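Local coordinates for SusD-like carbohydrate binding protein BF1063 (Bacteroides fragilis NCTC 9343, PDB 3I4G) that probably binds carbohydrate at the outer membrane of Bacteroides fragilis as a SusD-like protein, at residues I409-E412 against T413-V417; N233-Y236 against Q237-F240; T246-K249 against E250-F253. All blocks are in the same frame, centred on the assembly; numbering follows the deposited sequence.

Interaction 1: residues I409-E412 against T413-V417; sequences ILDE and TINAV
Thr-413 meets the preceding helical turn at two carbonyls. Its OG1 donates to Ile-409 O at 2.8 Å, reached because OG1 sits between the backbone N and the carbonyl carbon (chi1 58°); CG2, on the other branch, rests 3.8 Å from Glu-412 CG. Its backbone N donates to Leu-410 O at 3.2 Å. Here the chain passes from helix 407-412 into helix 414-418, with Thr-413 just before the second, in a SusD-family region assigned to the TPR clan. Ile-414 then lays CG2 alongside Leu-410 CD2 (3.9 Å), the two side chains pointing the same way toward helix 433-447, where Leu-436 and Ile-439 receive them. Asn-415 N gives the straighter bond to Leu-410 O, 3.0 Å and 167° at the hydrogen, and comes to the opposite face of the carbonyl plane from Thr-413 N; it spans five residues, one more than an alpha-helical bond. The Asn-415 amide ND2 meets Asp-411 OD1 at 2.9 Å, with that oxygen in the amide plane although the carboxylate is turned 43° from it. Gln-407 NE2 shares OD1, while Val-428 N holds Asn-415 OD1. Ala-416 CB lies against Asp-411 O (3.7 Å), with Glu-412 O scarcely farther.

Interaction 2: residues N233-Y236 against Q237-F240; sequences NANY and QELF
The ring of Tyr-236 receives the edge of Phe-240 on one face in a T-shaped pair, with centroids 5.5 Å apart and planes at 67°. Phe-240 CE2 does the touching, above the rim of the tyrosine ring, 4.0 Å from Tyr-236 CE2. The phenylalanine ring in turn carries Leu-239 CB over the centre of one face, and Tyr-365 adds a second edge-to-face pair to it. A different kind of stack joins Asn-235 and Glu-238: amide and carboxylate lie only 25° from parallel, with Asn-235 CG 3.7 Å from Glu-238 CD, although the two side chains cross at about a right angle.

The same amide also grips the backbone. With CG of Asn-235 anti to its own N (chi1 -165°), OD1 turns to the start of the 3-10 segment 237-239 and accepts from Glu-238 N at 2.9 Å. Inside the turn, Leu-239 N donates to Tyr-236 O at 3.1 Å, the three-residue spacing of a 3-10 bond. The side chains of Leu-239 and Asn-233 run antiparallel, with Leu-239 CD2 3.8 Å from Asn-233 CB. Asn-233 ND2 reaches back to Asn-235 O, meeting it on a lone pair, and also donates to a water that in turn donates to Glu-238 OE1. A second water joins Asn-235 ND2 to Gln-237 OE1.

The turn belongs to the connection between helix 214-227 and strand 251-252, with Phe-240 against Pro-383 and Arg-386 of strand 380-386 and Tyr-236 against helix 317-322. Apolar and polar groups interleave: the leucine methyl packs on the asparagine whose amide binds a water, and Phe-240 CE2 lies 3.2 Å from Tyr-236 O. Tyr-236 OH has partners in Glu-447 O and Lys-364 NZ, and the lysine charge could polarise the hydroxyl.

Interaction 3: residues T246-K249 against E250-F253; sequences TSNK and ENIF
Asn-248 folds its amide back over the following residues, and a single oxygen grips two successive backbone N-H groups. Its OD1 accepts from Glu-250 N at 2.8 Å, on a lone pair in the carbonyl plane, which makes an Asx turn; Asn-251 N joins at 2.9 Å, also in the plane, with the straighter approach of 161° at the hydrogen. CG of Asn-248 stands between the backbone N and the carbonyl carbon (chi1 65°), and this places OD1 inside the bend. This is the tight part of the contact, and Glu-250 CB adds to it, 3.5 Å from Asn-248 OD1.

The amides of Asn-248 and Asn-251 are turned almost perpendicular, 79° between planes, and bring their ND2 atoms to 3.4 Å. Both are donors and do not bond to each other; the nitrogens are drawn to carbonyls earlier in the chain, Thr-244 O for Asn-248 ND2, and Gly-245 O and Leu-239 O for Asn-251 ND2. A water donates both to Asn-248 O (2.9 Å) and to Asn-251 O (2.8 Å), bridging two backbone carbonyls of the same turn.

Lys-249 is the loose side. Apart from CB, 3.6 Å from Glu-250 N, its extended chain runs away from the turn, and the residue is exposed. The buried Glu-250 carboxylate instead makes salt bridges with Arg-386 and Arg-420, which probably favour its charged form.

Beyond the turn, strand 251-252 runs against strand 380-386, with Ile-252 and Phe-253 facing Ile-385 as a classic beta bulge. The chain turns a corner at Phe-253, where helix 197-211 packs on both Ile-252 and Phe-253.

Overall arrangement
Interactions 2 and 3 form one neighbourhood, with centres about 10 Å apart, in the connection that follows helix 214-227 and leads into strand 251-252. Two probable hydrogen bonds join them: Leu-239 O to Asn-251 ND2 at 2.8 Å, and Glu-250 OE1 to Asn-233 N at 2.9 Å. Arg-420 NH1 meets both Asn-233 O and Glu-250 OE1 at this seam. Interaction 1 lies apart among the helices, its centre about 17 Å from that of interaction 2 and 19 Å from that of interaction 3, without touching either. Glu-447 nevertheless relates it to interaction 2, since Val-417 packs on this residue and Tyr-236 OH bonds to its carbonyl.

Interaction 1: residues I409-E412 against T413-V417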
ATOM      1  N   ILE A 409      10.170  -3.850 -25.067  1.00 10.53           N
ATOM      2  CA  ILE A 409      10.104  -3.292 -23.700  1.00 11.28           C
ATOM      3  C   ILE A 409       8.694  -3.418 -23.138  1.00  9.92           C
ATOM      4  O   ILE A 409       8.519  -3.784 -21.983  1.00 10.15           O
ATOM      5  CB  ILE A 409      10.589  -1.835 -23.671  1.00  8.93           C
ATOM      6  CG1 ILE A 409      12.089  -1.799 -23.906  1.00 13.24           C
ATOM      7  CG2 ILE A 409      10.251  -1.134 -22.335  1.00 11.66           C
ATOM      8  CD1 ILE A 409      12.645  -0.395 -24.224  1.00 16.35           C
ATOM      9  N   LEU A 410       7.681  -3.128 -23.950  1.00  8.74           N
ATOM     10  CA  LEU A 410       6.306  -3.293 -23.492  1.00  6.87           C
ATOM     11  C   LEU A 410       6.059  -4.749 -23.121  1.00  8.35           C
ATOM     12  O   LEU A 410       5.433  -5.040 -22.109  1.00  9.02           O
ATOM     13  CB  LEU A 410       5.299  -2.834 -24.557  1.00  8.63           C
ATOM     14  CG  LEU A 410       5.302  -1.365 -24.947  1.00  9.45           C
ATOM     15  CD1 LEU A 410       4.393  -1.121 -26.138  1.00 11.24           C
ATOM     16  CD2 LEU A 410       4.880  -0.472 -23.758  1.00 12.95           C
ATOM     17  N   ASP A 411       6.533  -5.677 -23.943  1.00 10.38           N
ATOM     18  CA  ASP A 411       6.295  -7.095 -23.700  1.00  9.83           C
ATOM     19  C   ASP A 411       6.956  -7.605 -22.425  1.00 11.91           C
ATOM     20  O   ASP A 411       6.393  -8.465 -21.751  1.00 11.60           O
ATOM     21  CB  ASP A 411       6.727  -7.909 -24.920  1.00 11.24           C
ATOM     22  CG  ASP A 411       5.798  -7.702 -26.096  1.00 10.93           C
ATOM     23  OD1 ASP A 411       4.683  -7.115 -25.907  1.00 12.29           O
ATOM     24  OD2 ASP A 411       6.168  -8.141 -27.210  1.00 12.82           O
ATOM     25  N   GLU A 412       8.101  -7.041 -22.060  1.00 10.90           N
ATOM     26  CA  GLU A 412       8.792  -7.475 -20.837  1.00 12.19           C
ATOM     27  C   GLU A 412       8.232  -6.786 -19.578  1.00 12.15           C
ATOM     28  O   GLU A 412       8.564  -7.179 -18.468  1.00 13.31           O
ATOM     29  CB  GLU A 412      10.316  -7.268 -20.945  1.00 13.74           C
ATOM     30  CG  GLU A 412      10.761  -5.869 -20.863  1.00 17.61           C
ATOM     31  CD  GLU A 412      12.297  -5.678 -20.967  1.00 17.03           C
ATOM     32  OE1 GLU A 412      13.054  -6.631 -20.686  1.00 25.96           O
ATOM     33  OE2 GLU A 412      12.704  -4.550 -21.311  1.00 28.95           O
ATOM     34  N   THR A 413       7.426  -5.744 -19.735  1.00  9.39           N
ATOM     35  CA  THR A 413       6.951  -4.969 -18.602  1.00  9.27           C
ATOM     36  C   THR A 413       5.434  -5.033 -18.479  1.00  8.59           C
ATOM     37  O   THR A 413       4.889  -5.955 -17.881  1.00  9.60           O
ATOM     38  CB  THR A 413       7.447  -3.494 -18.657  1.00 10.14           C
ATOM     39  OG1 THR A 413       7.025  -2.839 -19.875  1.00  9.49           O
ATOM     40  CG2 THR A 413       8.977  -3.403 -18.543  1.00 10.35           C
ATOM     41  N   ILE A 414       4.743  -4.054 -19.033  1.00  9.15           N
ATOM     42  CA  ILE A 414       3.300  -3.970 -18.905  1.00  9.42           C
ATOM     43  C   ILE A 414       2.566  -5.206 -19.432  1.00  9.50           C
ATOM     44  O   ILE A 414       1.583  -5.645 -18.823  1.00  9.53           O
ATOM     45  CB  ILE A 414       2.777  -2.671 -19.568  1.00  8.16           C
ATOM     46  CG1 ILE A 414       1.295  -2.480 -19.280  1.00  9.88           C
ATOM     47  CG2 ILE A 414       3.084  -2.640 -21.077  1.00  8.82           C
ATOM     48  CD1 ILE A 414       0.861  -0.990 -19.405  1.00 12.94           C
ATOM     49  N   ASN A 415       3.049  -5.782 -20.523  1.00  9.88           N
ATOM     50  CA  ASN A 415       2.369  -6.952 -21.086  1.00  8.57           C
ATOM     51  C   ASN A 415       2.691  -8.241 -20.317  1.00  9.53           C
ATOM     52  O   ASN A 415       1.937  -9.214 -20.384  1.00 10.98           O
ATOM     53  CB  ASN A 415       2.645  -7.067 -22.574  1.00  9.63           C
ATOM     54  CG  ASN A 415       2.089  -5.919 -23.319  1.00  9.88           C
ATOM     55  OD1 ASN A 415       1.153  -5.293 -22.848  1.00 10.55           O
ATOM     56  ND2 ASN A 415       2.654  -5.631 -24.480  1.00 10.11           N
ATOM     57  N   ALA A 416       3.791  -8.263 -19.575  1.00  9.71           N
ATOM     58  CA  ALA A 416       4.062  -9.396 -18.687  1.00  9.27           C
ATOM     59  C   ALA A 416       3.097  -9.347 -17.499  1.00  9.38           C
ATOM     60  O   ALA A 416       2.629 -10.400 -17.029  1.00 11.47           O
ATOM     61  CB  ALA A 416       5.517  -9.371 -18.224  1.00 11.38           C
ATOM     62  N   VAL A 417       2.767  -8.145 -17.039  1.00  8.63           N
ATOM     63  CA  VAL A 417       1.791  -7.963 -15.964  1.00  8.36           C
ATOM     64  C   VAL A 417       0.400  -8.284 -16.474  1.00  9.60           C
ATOM     65  O   VAL A 417      -0.314  -9.108 -15.887  1.00 10.21           O
ATOM     66  CB  VAL A 417       1.844  -6.536 -15.424  1.00  8.53           C
ATOM     67  CG1 VAL A 417       0.753  -6.269 -14.413  1.00 10.28           C
ATOM     68  CG2 VAL A 417       3.218  -6.304 -14.783  1.00 10.80           C
TER

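Interaction 2: residues N233-Y236 against Q237-F240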
ATOM      1  N   ASN A 233       3.900 -14.194 -11.140  1.00  8.49           N
ATOM      2  CA  ASN A 233       3.231 -15.410 -10.738  1.00  7.83           C
ATOM      3  C   ASN A 233       1.985 -15.683 -11.588  1.00  9.38           C
ATOM      4  O   ASN A 233       1.246 -14.760 -11.884  1.00 10.13           O
ATOM      5  CB  ASN A 233       2.793 -15.305  -9.286  1.00  8.49           C
ATOM      6  CG  ASN A 233       2.453 -16.621  -8.674  1.00  9.79           C
ATOM      7  OD1 ASN A 233       3.243 -17.567  -8.710  1.00 10.62           O
ATOM      8  ND2 ASN A 233       1.301 -16.673  -7.994  1.00 11.49           N
ATOM      9  N   ALA A 234       1.696 -16.937 -11.933  1.00  9.67           N
ATOM     10  CA  ALA A 234       0.513 -17.194 -12.769  1.00  9.53           C
ATOM     11  C   ALA A 234      -0.782 -16.738 -12.111  1.00 10.02           C
ATOM     12  O   ALA A 234      -1.666 -16.197 -12.771  1.00  9.63           O
ATOM     13  CB  ALA A 234       0.424 -18.675 -13.123  1.00 10.93           C
ATOM     14  N   ASN A 235      -0.872 -16.951 -10.799  1.00  8.54           N
ATOM     15  CA  ASN A 235      -2.075 -16.647 -10.049  1.00  9.04           C
ATOM     16  C   ASN A 235      -2.000 -15.330  -9.268  1.00  8.96           C
ATOM     17  O   ASN A 235      -1.152 -15.177  -8.395  1.00 10.10           O
ATOM     18  CB  ASN A 235      -2.426 -17.814  -9.115  1.00  9.09           C
ATOM     19  CG  ASN A 235      -3.842 -17.697  -8.596  1.00  9.98           C
ATOM     20  OD1 ASN A 235      -4.154 -16.911  -7.721  1.00  8.45           O
ATOM     21  ND2 ASN A 235      -4.746 -18.460  -9.207  1.00 16.42           N
ATOM     22  N   TYR A 236      -2.895 -14.406  -9.584  1.00  8.63           N
ATOM     23  CA  TYR A 236      -2.932 -13.088  -8.952  1.00  7.57           C
ATOM     24  C   TYR A 236      -3.407 -13.177  -7.510  1.00  8.15           C
ATOM     25  O   TYR A 236      -2.763 -12.634  -6.623  1.00  8.84           O
ATOM     26  CB  TYR A 236      -3.871 -12.174  -9.736  1.00  7.87           C
ATOM     27  CG  TYR A 236      -3.978 -10.723  -9.306  1.00  7.96           C
ATOM     28  CD1 TYR A 236      -3.119  -9.785  -9.792  1.00  9.29           C
ATOM     29  CD2 TYR A 236      -5.031 -10.301  -8.503  1.00  7.84           C
ATOM     30  CE1 TYR A 236      -3.252  -8.454  -9.473  1.00  8.35           C
ATOM     31  CE2 TYR A 236      -5.201  -8.976  -8.166  1.00  7.80           C
ATOM     32  CZ  TYR A 236      -4.297  -8.051  -8.653  1.00  7.82           C
ATOM     33  OH  TYR A 236      -4.458  -6.715  -8.325  1.00  8.67           O
ATOM     34  N   GLN A 237      -4.531 -13.843  -7.279  1.00  7.99           N
ATOM     35  CA  GLN A 237      -5.107 -13.923  -5.921  1.00  9.27           C
ATOM     36  C   GLN A 237      -4.145 -14.489  -4.893  1.00  8.75           C
ATOM     37  O   GLN A 237      -4.081 -14.020  -3.747  1.00  8.86           O
ATOM     38  CB  GLN A 237      -6.391 -14.753  -5.911  1.00  8.85           C
ATOM     39  CG  GLN A 237      -7.537 -14.142  -6.677  1.00  8.87           C
ATOM     40  CD  GLN A 237      -8.773 -14.963  -6.545  1.00 11.30           C
ATOM     41  OE1 GLN A 237      -8.929 -15.975  -7.255  1.00 11.97           O
ATOM     42  NE2 GLN A 237      -9.702 -14.523  -5.706  1.00 11.42           N
ATOM     43  N   GLU A 238      -3.384 -15.494  -5.312  1.00  7.67           N
ATOM     44  CA  GLU A 238      -2.486 -16.218  -4.425  1.00  8.99           C
ATOM     45  C   GLU A 238      -1.285 -15.427  -3.989  1.00  7.93           C
ATOM     46  O   GLU A 238      -0.625 -15.816  -3.030  1.00  8.60           O
ATOM     47  CB  GLU A 238      -2.063 -17.572  -5.077  1.00  8.46           C
ATOM     48  CG  GLU A 238      -3.218 -18.580  -4.985  1.00  9.88           C
ATOM     49  CD  GLU A 238      -2.966 -19.887  -5.701  1.00 12.41           C
ATOM     50  OE1 GLU A 238      -1.905 -20.067  -6.292  1.00 12.75           O
ATOM     51  OE2 GLU A 238      -3.877 -20.761  -5.647  1.00 18.02           O
ATOM     52  N   LEU A 239      -1.017 -14.301  -4.627  1.00  7.65           N
ATOM     53  CA  LEU A 239       0.010 -13.378  -4.141  1.00  7.72           C
ATOM     54  C   LEU A 239      -0.296 -12.839  -2.764  1.00  9.68           C
ATOM     55  O   LEU A 239       0.629 -12.432  -2.068  1.00  8.73           O
ATOM     56  CB  LEU A 239       0.128 -12.181  -5.081  1.00  9.14           C
ATOM     57  CG  LEU A 239       0.631 -12.464  -6.489  1.00  8.13           C
ATOM     58  CD1 LEU A 239       0.425 -11.219  -7.354  1.00  8.36           C
ATOM     59  CD2 LEU A 239       2.093 -12.933  -6.463  1.00 10.26           C
ATOM     60  N   PHE A 240      -1.568 -12.860  -2.375  1.00  8.12           N
ATOM     61  CA  PHE A 240      -2.024 -12.165  -1.176  1.00  7.93           C
ATOM     62  C   PHE A 240      -2.539 -13.086  -0.128  1.00  8.77           C
ATOM     63  O   PHE A 240      -3.204 -12.633   0.817  1.00  8.24           O
ATOM     64  CB  PHE A 240      -3.086 -11.129  -1.584  1.00  8.27           C
ATOM     65  CG  PHE A 240      -2.657 -10.299  -2.780  1.00  7.26           C
ATOM     66  CD1 PHE A 240      -1.775  -9.260  -2.634  1.00  8.35           C
ATOM     67  CD2 PHE A 240      -3.150 -10.559  -4.034  1.00  8.19           C
ATOM     68  CE1 PHE A 240      -1.358  -8.529  -3.696  1.00  7.60           C
ATOM     69  CE2 PHE A 240      -2.753  -9.794  -5.134  1.00  8.43           C
ATOM     70  CZ  PHE A 240      -1.842  -8.777  -4.961  1.00  7.91           C
TER
HETATM   71  O   HOH W   1       0.641 -19.204  -6.707  1.00 12.89           O
HETATM   72  O   HOH W   2      -7.493 -17.185  -9.170  1.00 13.55           O

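Interaction 3: residues T246-K249 against E250-F253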
ATOM      1  N   THR A 246       4.358 -16.673   0.011  1.00 10.70           N
ATOM      2  CA  THR A 246       5.814 -16.720   0.125  1.00 11.80           C
ATOM      3  C   THR A 246       6.432 -17.796  -0.758  1.00 12.43           C
ATOM      4  O   THR A 246       7.665 -17.935  -0.729  1.00 14.87           O
ATOM      5  CB  THR A 246       6.287 -16.973   1.579  1.00 10.27           C
ATOM      6  OG1 THR A 246       5.934 -18.294   1.974  1.00 13.02           O
ATOM      7  CG2 THR A 246       5.699 -15.975   2.537  1.00 12.91           C
ATOM      8  N   SER A 247       5.634 -18.516  -1.534  0.50 11.80           N
ATOM      9  CA  SER A 247       6.156 -19.581  -2.393  0.50 13.43           C
ATOM     10  C   SER A 247       5.948 -19.236  -3.873  0.50 13.16           C
ATOM     11  O   SER A 247       5.427 -20.029  -4.682  0.50 16.16           O
ATOM     12  CB  SER A 247       5.489 -20.896  -2.030  0.50 12.84           C
ATOM     13  OG  SER A 247       4.108 -20.816  -2.315  0.50 15.64           O
ATOM     14  N   ASN A 248       6.270 -17.992  -4.186  1.00 11.59           N
ATOM     15  CA  ASN A 248       6.321 -17.518  -5.549  1.00  9.83           C
ATOM     16  C   ASN A 248       7.564 -16.649  -5.714  1.00  9.28           C
ATOM     17  O   ASN A 248       8.251 -16.313  -4.738  1.00 10.40           O
ATOM     18  CB  ASN A 248       5.029 -16.763  -5.902  1.00  9.63           C
ATOM     19  CG  ASN A 248       4.842 -15.513  -5.105  1.00  9.48           C
ATOM     20  OD1 ASN A 248       5.556 -14.550  -5.303  1.00  9.98           O
ATOM     21  ND2 ASN A 248       3.900 -15.519  -4.166  1.00 11.92           N
ATOM     22  N   LYS A 249       7.844 -16.271  -6.952  1.00  9.20           N
ATOM     23  CA  LYS A 249       9.029 -15.456  -7.283  1.00  8.97           C
ATOM     24  C   LYS A 249       8.668 -13.998  -7.529  1.00  9.34           C
ATOM     25  O   LYS A 249       9.483 -13.226  -8.048  1.00  9.23           O
ATOM     26  CB  LYS A 249       9.734 -16.061  -8.499  1.00 11.03           C
ATOM     27  CG  LYS A 249      10.343 -17.428  -8.154  1.00 14.92           C
ATOM     28  CD  LYS A 249      11.157 -17.998  -9.269  1.00 17.80           C
ATOM     29  CE  LYS A 249      11.905 -19.214  -8.785  1.00 26.13           C
ATOM     30  NZ  LYS A 249      12.772 -19.688  -9.893  1.00 33.86           N
ATOM     31  N   GLU A 250       7.436 -13.612  -7.167  1.00  8.38           N
ATOM     32  CA  GLU A 250       6.972 -12.237  -7.410  1.00  8.86           C
ATOM     33  C   GLU A 250       7.044 -11.347  -6.167  1.00  8.74           C
ATOM     34  O   GLU A 250       7.411 -10.168  -6.263  1.00  8.36           O
ATOM     35  CB  GLU A 250       5.543 -12.239  -7.941  1.00  9.07           C
ATOM     36  CG  GLU A 250       4.939 -10.841  -8.084  1.00  9.38           C
ATOM     37  CD  GLU A 250       3.812 -10.737  -9.064  1.00 10.40           C
ATOM     38  OE1 GLU A 250       3.467 -11.740  -9.714  1.00  9.78           O
ATOM     39  OE2 GLU A 250       3.293  -9.596  -9.188  1.00  9.89           O
ATOM     40  N   ASN A 251       6.708 -11.896  -5.010  1.00  8.73           N
ATOM     41  CA  ASN A 251       6.666 -11.122  -3.768  1.00  8.36           C
ATOM     42  C   ASN A 251       8.093 -10.986  -3.224  1.00  9.28           C
ATOM     43  O   ASN A 251       8.631 -11.886  -2.617  1.00  9.12           O
ATOM     44  CB  ASN A 251       5.722 -11.759  -2.750  1.00  8.38           C
ATOM     45  CG  ASN A 251       4.260 -11.627  -3.139  1.00  8.45           C
ATOM     46  OD1 ASN A 251       3.895 -10.765  -3.954  1.00  8.68           O
ATOM     47  ND2 ASN A 251       3.418 -12.501  -2.581  1.00  8.45           N
ATOM     48  N   ILE A 252       8.678  -9.829  -3.475  1.00  8.08           N
ATOM     49  CA  ILE A 252      10.077  -9.528  -3.148  1.00  9.39           C
ATOM     50  C   ILE A 252      10.236  -9.194  -1.680  1.00 10.47           C
ATOM     51  O   ILE A 252      11.153  -9.689  -1.033  1.00  9.46           O
ATOM     52  CB  ILE A 252      10.576  -8.394  -4.043  1.00  8.26           C
ATOM     53  CG1 ILE A 252      10.735  -8.908  -5.476  1.00  8.66           C
ATOM     54  CG2 ILE A 252      11.924  -7.832  -3.544  1.00  9.91           C
ATOM     55  CD1 ILE A 252      10.881  -7.820  -6.556  1.00  9.93           C
ATOM     56  N   PHE A 253       9.359  -8.336  -1.168  1.00  8.33           N
ATOM     57  CA  PHE A 253       9.369  -7.926   0.245  1.00  9.22           C
ATOM     58  C   PHE A 253       7.928  -7.961   0.720  1.00  8.42           C
ATOM     59  O   PHE A 253       7.042  -7.465   0.032  1.00  8.36           O
ATOM     60  CB  PHE A 253      10.036  -6.552   0.445  1.00  8.78           C
ATOM     61  CG  PHE A 253      10.256  -6.197   1.896  1.00  9.42           C
ATOM     62  CD1 PHE A 253      11.172  -6.883   2.661  1.00 11.06           C
ATOM     63  CD2 PHE A 253       9.548  -5.172   2.497  1.00 10.66           C
ATOM     64  CE1 PHE A 253      11.314  -6.608   4.013  1.00 12.30           C
ATOM     65  CE2 PHE A 253       9.726  -4.886   3.855  1.00 10.70           C
ATOM     66  CZ  PHE A 253      10.591  -5.604   4.599  1.00 11.35           C
TER
HETATM   67  O   HOH W   3       8.092 -14.666  -2.354  1.00 10.82           O